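Local structure of Fe-regulated protein B (Neisseria meningitidis, 4AIP) at residues 152-164 and 498-510. The protein serves as a TonB-dependent iron transporter of the outer membrane, probably taking up iron in siderophore-bound form. Numbering follows the deposited sequence.
Sequences GAGSASAGIGATN and SASHNYASRSPRL
The guanidinium of R506 presents its edge to G161 O: NH1 donates at 3.2 Å to this oxygen, which lies 16° out of the guanidinium plane. R509 NH2 occupies another edge position, in plane, whereas R506 NE in turn lies over one face of the R509 guanidinium. G161 O also accepts the backbone N of T163 from the opposite face of its carbonyl plane, within an inverse gamma turn centred on A162, so two donors grip it. NH1 has a stronger partner in D118, whose salt bridge probably steadies the group. With CG anti to the backbone N (chi1 179°) and a bend at chi2, the arginine chain rises from the strand and crosses T163 at about a right angle; T163 CG2 packs against R506 CB at 3.5 Å. OG1 of T163 is buried here without a polar partner. Toward the other end, the amide of N502 donates through ND2 to A153 O at 3.0 Å, nearly straight (168°), with the acceptor close to the amide plane and the donor above the carbonyl plane; K66 NZ bonds the same oxygen. Between these grips, A504 CB meets A162 O at 3.5 Å and A153 CB at 4.2 Å. The contact thus seats the plug loop between strands 144-151 and 165-171 against the inner wall of the barrel, on strand 495-506, which pairs with antiparallel neighbours 475-490 and 532-544.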
ATOM      1  N   GLY B 152      22.726  25.002  23.184  1.00 20.76           N
ATOM      2  CA  GLY B 152      22.914  25.173  24.651  1.00 19.48           C
ATOM      3  C   GLY B 152      21.578  25.483  25.358  1.00 18.98           C
ATOM      4  O   GLY B 152      20.466  25.265  24.788  1.00 18.38           O
ATOM      5  N   ALA B 153      21.679  25.997  26.589  1.00 18.88           N
ATOM      6  CA  ALA B 153      20.525  26.289  27.434  1.00 16.56           C
ATOM      7  C   ALA B 153      19.801  27.503  26.864  1.00 15.87           C
ATOM      8  O   ALA B 153      20.434  28.520  26.527  1.00 16.84           O
ATOM      9  CB  ALA B 153      20.954  26.520  28.863  1.00 14.96           C
ATOM     10  N   GLY B 154      18.490  27.396  26.718  1.00 14.59           N
ATOM     11  CA  GLY B 154      17.773  28.501  26.073  1.00 14.41           C
ATOM     12  C   GLY B 154      17.253  29.443  27.123  1.00 13.42           C
ATOM     13  O   GLY B 154      17.447  29.218  28.318  1.00 13.20           O
ATOM     14  N   SER B 155      16.597  30.502  26.674  1.00 13.67           N
ATOM     15  CA  SER B 155      15.970  31.445  27.592  1.00 15.66           C
ATOM     16  C   SER B 155      14.604  30.924  28.039  1.00 15.00           C
ATOM     17  O   SER B 155      14.284  29.739  27.779  1.00 16.95           O
ATOM     18  CB  SER B 155      15.886  32.822  26.938  1.00 16.43           C
ATOM     19  OG  SER B 155      15.132  32.750  25.758  1.00 19.69           O
ATOM     20  N   ALA B 156      13.838  31.768  28.742  1.00 13.77           N
ATOM     21  CA  ALA B 156      12.663  31.296  29.434  1.00 14.72           C
ATOM     22  C   ALA B 156      11.541  30.850  28.492  1.00 14.29           C
ATOM     23  O   ALA B 156      10.835  29.906  28.789  1.00 16.07           O
ATOM     24  CB  ALA B 156      12.199  32.349  30.384  1.00 17.20           C
ATOM     25  N   SER B 157      11.422  31.516  27.348  1.00 14.38           N
ATOM     26  CA  SER B 157      10.354  31.232  26.392  1.00 15.98           C
ATOM     27  C   SER B 157      10.671  29.972  25.560  1.00 17.01           C
ATOM     28  O   SER B 157       9.850  29.535  24.713  1.00 20.08           O
ATOM     29  CB  SER B 157      10.115  32.439  25.487  1.00 14.95           C
ATOM     30  OG  SER B 157      11.268  32.736  24.788  1.00 20.20           O
ATOM     31  N   ALA B 158      11.826  29.369  25.826  1.00 16.16           N
ATOM     32  CA  ALA B 158      12.312  28.273  24.966  1.00 17.02           C
ATOM     33  C   ALA B 158      11.496  26.982  25.061  1.00 15.89           C
ATOM     34  O   ALA B 158      11.631  26.130  24.168  1.00 18.28           O
ATOM     35  CB  ALA B 158      13.788  27.968  25.202  1.00 16.32           C
ATOM     36  N   GLY B 159      10.707  26.813  26.131  1.00 12.99           N
ATOM     37  CA  GLY B 159       9.962  25.572  26.296  1.00  9.36           C
ATOM     38  C   GLY B 159      10.603  24.590  27.256  1.00  9.42           C
ATOM     39  O   GLY B 159      11.428  24.998  28.128  1.00  9.65           O
ATOM     40  N   ILE B 160      10.210  23.312  27.167  1.00  7.40           N
ATOM     41  CA  ILE B 160      10.528  22.394  28.211  1.00  8.56           C
ATOM     42  C   ILE B 160      11.823  21.752  27.867  1.00  7.89           C
ATOM     43  O   ILE B 160      11.981  21.271  26.763  1.00  7.41           O
ATOM     44  CB  ILE B 160       9.455  21.276  28.317  1.00 10.55           C
ATOM     45  CG1 ILE B 160       8.258  21.749  29.121  1.00 16.10           C
ATOM     46  CG2 ILE B 160      10.058  20.008  28.937  1.00  8.01           C
ATOM     47  CD1 ILE B 160       6.933  21.174  28.586  1.00  9.73           C
ATOM     48  N   GLY B 161      12.775  21.720  28.796  1.00  9.46           N
ATOM     49  CA  GLY B 161      13.940  20.819  28.630  1.00  7.98           C
ATOM     50  C   GLY B 161      15.098  21.400  27.835  1.00  8.36           C
ATOM     51  O   GLY B 161      16.010  20.672  27.414  1.00  9.01           O
ATOM     52  N   ALA B 162      15.088  22.720  27.662  1.00  7.74           N
ATOM     53  CA  ALA B 162      16.082  23.360  26.845  1.00  6.91           C
ATOM     54  C   ALA B 162      17.485  23.502  27.429  1.00  8.79           C
ATOM     55  O   ALA B 162      18.023  24.624  27.466  1.00 10.24           O
ATOM     56  CB  ALA B 162      15.585  24.734  26.357  1.00  5.65           C
ATOM     57  N   THR B 163      18.109  22.389  27.789  1.00  9.37           N
ATOM     58  CA  THR B 163      19.398  22.441  28.420  1.00 10.74           C
ATOM     59  C   THR B 163      20.482  22.524  27.375  1.00 12.65           C
ATOM     60  O   THR B 163      21.436  23.331  27.490  1.00 11.64           O
ATOM     61  CB  THR B 163      19.691  21.233  29.348  1.00 12.24           C
ATOM     62  OG1 THR B 163      19.634  20.041  28.598  1.00 10.00           O
ATOM     63  CG2 THR B 163      18.740  21.154  30.558  1.00  8.61           C
ATOM     64  N   ASN B 164      20.355  21.717  26.334  1.00 12.49           N
ATOM     65  CA  ASN B 164      21.429  21.662  25.366  1.00 12.61           C
ATOM     66  C   ASN B 164      21.051  22.140  23.939  1.00 14.25           C
ATOM     67  O   ASN B 164      21.934  22.172  23.068  1.00 14.20           O
ATOM     68  CB  ASN B 164      22.033  20.255  25.349  1.00 10.79           C
ATOM     69  CG  ASN B 164      23.186  20.127  26.303  1.00 13.90           C
ATOM     70  OD1 ASN B 164      23.341  19.126  27.054  1.00 12.14           O
ATOM     71  ND2 ASN B 164      24.054  21.159  26.285  1.00 16.26           N
ATOM     72  N   SER B 498      27.363  39.882  22.256  1.00 27.52           N
ATOM     73  CA  SER B 498      26.352  39.165  22.989  1.00 27.53           C
ATOM     74  C   SER B 498      26.943  38.440  24.116  1.00 28.53           C
ATOM     75  O   SER B 498      28.098  37.989  24.040  1.00 28.89           O
ATOM     76  CB  SER B 498      25.802  38.034  22.147  1.00 26.41           C
ATOM     77  OG  SER B 498      25.447  38.512  20.891  1.00 27.01           O
ATOM     78  N   ALA B 499      26.109  38.230  25.121  1.00 28.92           N
ATOM     79  CA  ALA B 499      26.431  37.419  26.267  1.00 29.13           C
ATOM     80  C   ALA B 499      25.124  37.022  26.891  1.00 28.42           C
ATOM     81  O   ALA B 499      24.185  37.797  26.868  1.00 27.98           O
ATOM     82  CB  ALA B 499      27.296  38.219  27.284  1.00 28.91           C
ATOM     83  N   SER B 500      25.094  35.814  27.430  1.00 27.64           N
ATOM     84  CA  SER B 500      23.929  35.274  28.083  1.00 27.03           C
ATOM     85  C   SER B 500      24.368  34.321  29.200  1.00 27.57           C
ATOM     86  O   SER B 500      25.498  33.806  29.211  1.00 28.13           O
ATOM     87  CB  SER B 500      22.960  34.608  27.076  1.00 24.54           C
ATOM     88  OG  SER B 500      23.563  33.468  26.482  1.00 22.57           O
ATOM     89  N   HIS B 501      23.485  34.126  30.162  1.00 27.32           N
ATOM     90  CA  HIS B 501      23.760  33.277  31.304  1.00 27.03           C
ATOM     91  C   HIS B 501      22.439  32.633  31.648  1.00 27.65           C
ATOM     92  O   HIS B 501      21.562  33.237  32.244  1.00 27.84           O
ATOM     93  CB  HIS B 501      24.367  34.096  32.467  1.00 25.84           C
ATOM     94  CG  HIS B 501      24.849  33.260  33.614  1.00 22.80           C
ATOM     95  ND1 HIS B 501      25.823  32.288  33.485  1.00 22.45           N
ATOM     96  CD2 HIS B 501      24.489  33.257  34.916  1.00 21.04           C
ATOM     97  CE1 HIS B 501      26.017  31.703  34.656  1.00 20.69           C
ATOM     98  NE2 HIS B 501      25.228  32.281  35.541  1.00 21.98           N
ATOM     99  N   ASN B 502      22.280  31.405  31.174  1.00 28.01           N
ATOM    100  CA  ASN B 502      20.984  30.781  31.111  1.00 27.34           C
ATOM    101  C   ASN B 502      21.015  29.518  31.894  1.00 27.96           C
ATOM    102  O   ASN B 502      21.911  28.698  31.724  1.00 28.64           O
ATOM    103  CB  ASN B 502      20.623  30.422  29.672  1.00 25.20           C
ATOM    104  CG  ASN B 502      20.340  31.630  28.790  1.00 22.05           C
ATOM    105  OD1 ASN B 502      20.126  32.742  29.271  1.00 20.68           O
ATOM    106  ND2 ASN B 502      20.282  31.399  27.481  1.00 19.04           N
ATOM    107  N   TYR B 503      20.015  29.368  32.731  1.00 27.60           N
ATOM    108  CA  TYR B 503      19.753  28.150  33.459  1.00 27.47           C
ATOM    109  C   TYR B 503      18.558  27.451  32.868  1.00 28.23           C
ATOM    110  O   TYR B 503      17.570  28.094  32.459  1.00 28.28           O
ATOM    111  CB  TYR B 503      19.408  28.474  34.915  1.00 25.56           C
ATOM    112  CG  TYR B 503      20.587  28.816  35.752  1.00 22.50           C
ATOM    113  CD1 TYR B 503      21.069  30.129  35.826  1.00 21.92           C
ATOM    114  CD2 TYR B 503      21.218  27.822  36.490  1.00 20.81           C
ATOM    115  CE1 TYR B 503      22.188  30.449  36.619  1.00 20.59           C
ATOM    116  CE2 TYR B 503      22.294  28.107  37.302  1.00 20.85           C
ATOM    117  CZ  TYR B 503      22.786  29.420  37.368  1.00 22.18           C
ATOM    118  OH  TYR B 503      23.912  29.664  38.163  1.00 23.24           O
ATOM    119  N   ALA B 504      18.643  26.132  32.845  1.00 28.58           N
ATOM    120  CA  ALA B 504      17.551  25.314  32.397  1.00 28.94           C
ATOM    121  C   ALA B 504      17.621  23.934  33.016  1.00 29.05           C
ATOM    122  O   ALA B 504      18.695  23.482  33.485  1.00 29.32           O
ATOM    123  CB  ALA B 504      17.531  25.228  30.883  1.00 29.28           C
ATOM    124  N   SER B 505      16.478  23.256  33.020  1.00 27.57           N
ATOM    125  CA  SER B 505      16.437  21.951  33.608  1.00 27.18           C
ATOM    126  C   SER B 505      15.776  20.932  32.699  1.00 27.05           C
ATOM    127  O   SER B 505      15.004  21.279  31.835  1.00 27.29           O
ATOM    128  CB  SER B 505      15.740  22.022  34.977  1.00 24.78           C
ATOM    129  OG  SER B 505      14.391  22.374  34.796  1.00 22.35           O
ATOM    130  N   ARG B 506      16.084  19.666  32.919  1.00 26.79           N
ATOM    131  CA  ARG B 506      15.638  18.621  32.040  1.00 26.91           C
ATOM    132  C   ARG B 506      15.369  17.368  32.867  1.00 27.45           C
ATOM    133  O   ARG B 506      16.283  16.795  33.488  1.00 27.82           O
ATOM    134  CB  ARG B 506      16.692  18.387  30.930  1.00 25.32           C
ATOM    135  CG  ARG B 506      16.384  17.288  29.928  1.00 23.27           C
ATOM    136  CD  ARG B 506      16.879  17.670  28.525  1.00 22.41           C
ATOM    137  NE  ARG B 506      16.671  16.588  27.557  1.00 20.11           N
ATOM    138  CZ  ARG B 506      15.912  16.669  26.459  1.00 20.58           C
ATOM    139  NH1 ARG B 506      15.265  17.773  26.155  1.00 18.91           N
ATOM    140  NH2 ARG B 506      15.818  15.614  25.651  1.00 21.24           N
ATOM    141  N   SER B 507      14.102  16.969  32.878  1.00 26.64           N
ATOM    142  CA  SER B 507      13.628  15.854  33.692  1.00 27.25           C
ATOM    143  C   SER B 507      14.153  14.494  33.262  1.00 26.92           C
ATOM    144  O   SER B 507      14.409  14.279  32.118  1.00 27.45           O
ATOM    145  CB  SER B 507      12.084  15.815  33.742  1.00 25.94           C
ATOM    146  OG  SER B 507      11.487  16.262  32.538  1.00 24.32           O
ATOM    147  N   PRO B 508      14.247  13.547  34.188  1.00 27.07           N
ATOM    148  CA  PRO B 508      14.690  12.201  33.789  1.00 27.53           C
ATOM    149  C   PRO B 508      13.966  11.700  32.554  1.00 27.94           C
ATOM    150  O   PRO B 508      12.832  12.060  32.350  1.00 29.32           O
ATOM    151  CB  PRO B 508      14.277  11.335  34.995  1.00 25.42           C
ATOM    152  CG  PRO B 508      14.327  12.270  36.091  1.00 24.09           C
ATOM    153  CD  PRO B 508      13.826  13.582  35.594  1.00 24.29           C
ATOM    154  N   ARG B 509      14.613  10.883  31.735  1.00 28.00           N
ATOM    155  CA  ARG B 509      13.880  10.232  30.662  1.00 27.82           C
ATOM    156  C   ARG B 509      13.426   8.914  31.142  1.00 27.69           C
ATOM    157  O   ARG B 509      14.108   8.282  31.947  1.00 28.17           O
ATOM    158  CB  ARG B 509      14.724   9.984  29.433  1.00 25.96           C
ATOM    159  CG  ARG B 509      15.817  10.938  29.247  1.00 24.60           C
ATOM    160  CD  ARG B 509      15.334  12.329  28.793  1.00 22.56           C
ATOM    161  NE  ARG B 509      16.545  13.127  28.696  1.00 22.08           N
ATOM    162  CZ  ARG B 509      17.141  13.790  29.689  1.00 22.41           C
ATOM    163  NH1 ARG B 509      16.602  13.887  30.907  1.00 21.40           N
ATOM    164  NH2 ARG B 509      18.305  14.402  29.449  1.00 21.57           N
ATOM    165  N   LEU B 510      12.278   8.511  30.632  1.00 27.55           N
ATOM    166  CA  LEU B 510      11.777   7.172  30.802  1.00 27.37           C
ATOM    167  C   LEU B 510      12.745   6.241  30.110  1.00 27.77           C
ATOM    168  O   LEU B 510      13.444   6.628  29.157  1.00 28.39           O
ATOM    169  CB  LEU B 510      10.390   7.043  30.170  1.00 24.75           C
ATOM    170  CG  LEU B 510       9.327   7.997  30.722  1.00 22.97           C
ATOM    171  CD1 LEU B 510       8.026   7.907  29.948  1.00 21.39           C
ATOM    172  CD2 LEU B 510       9.027   7.729  32.207  1.00 21.66           C
TER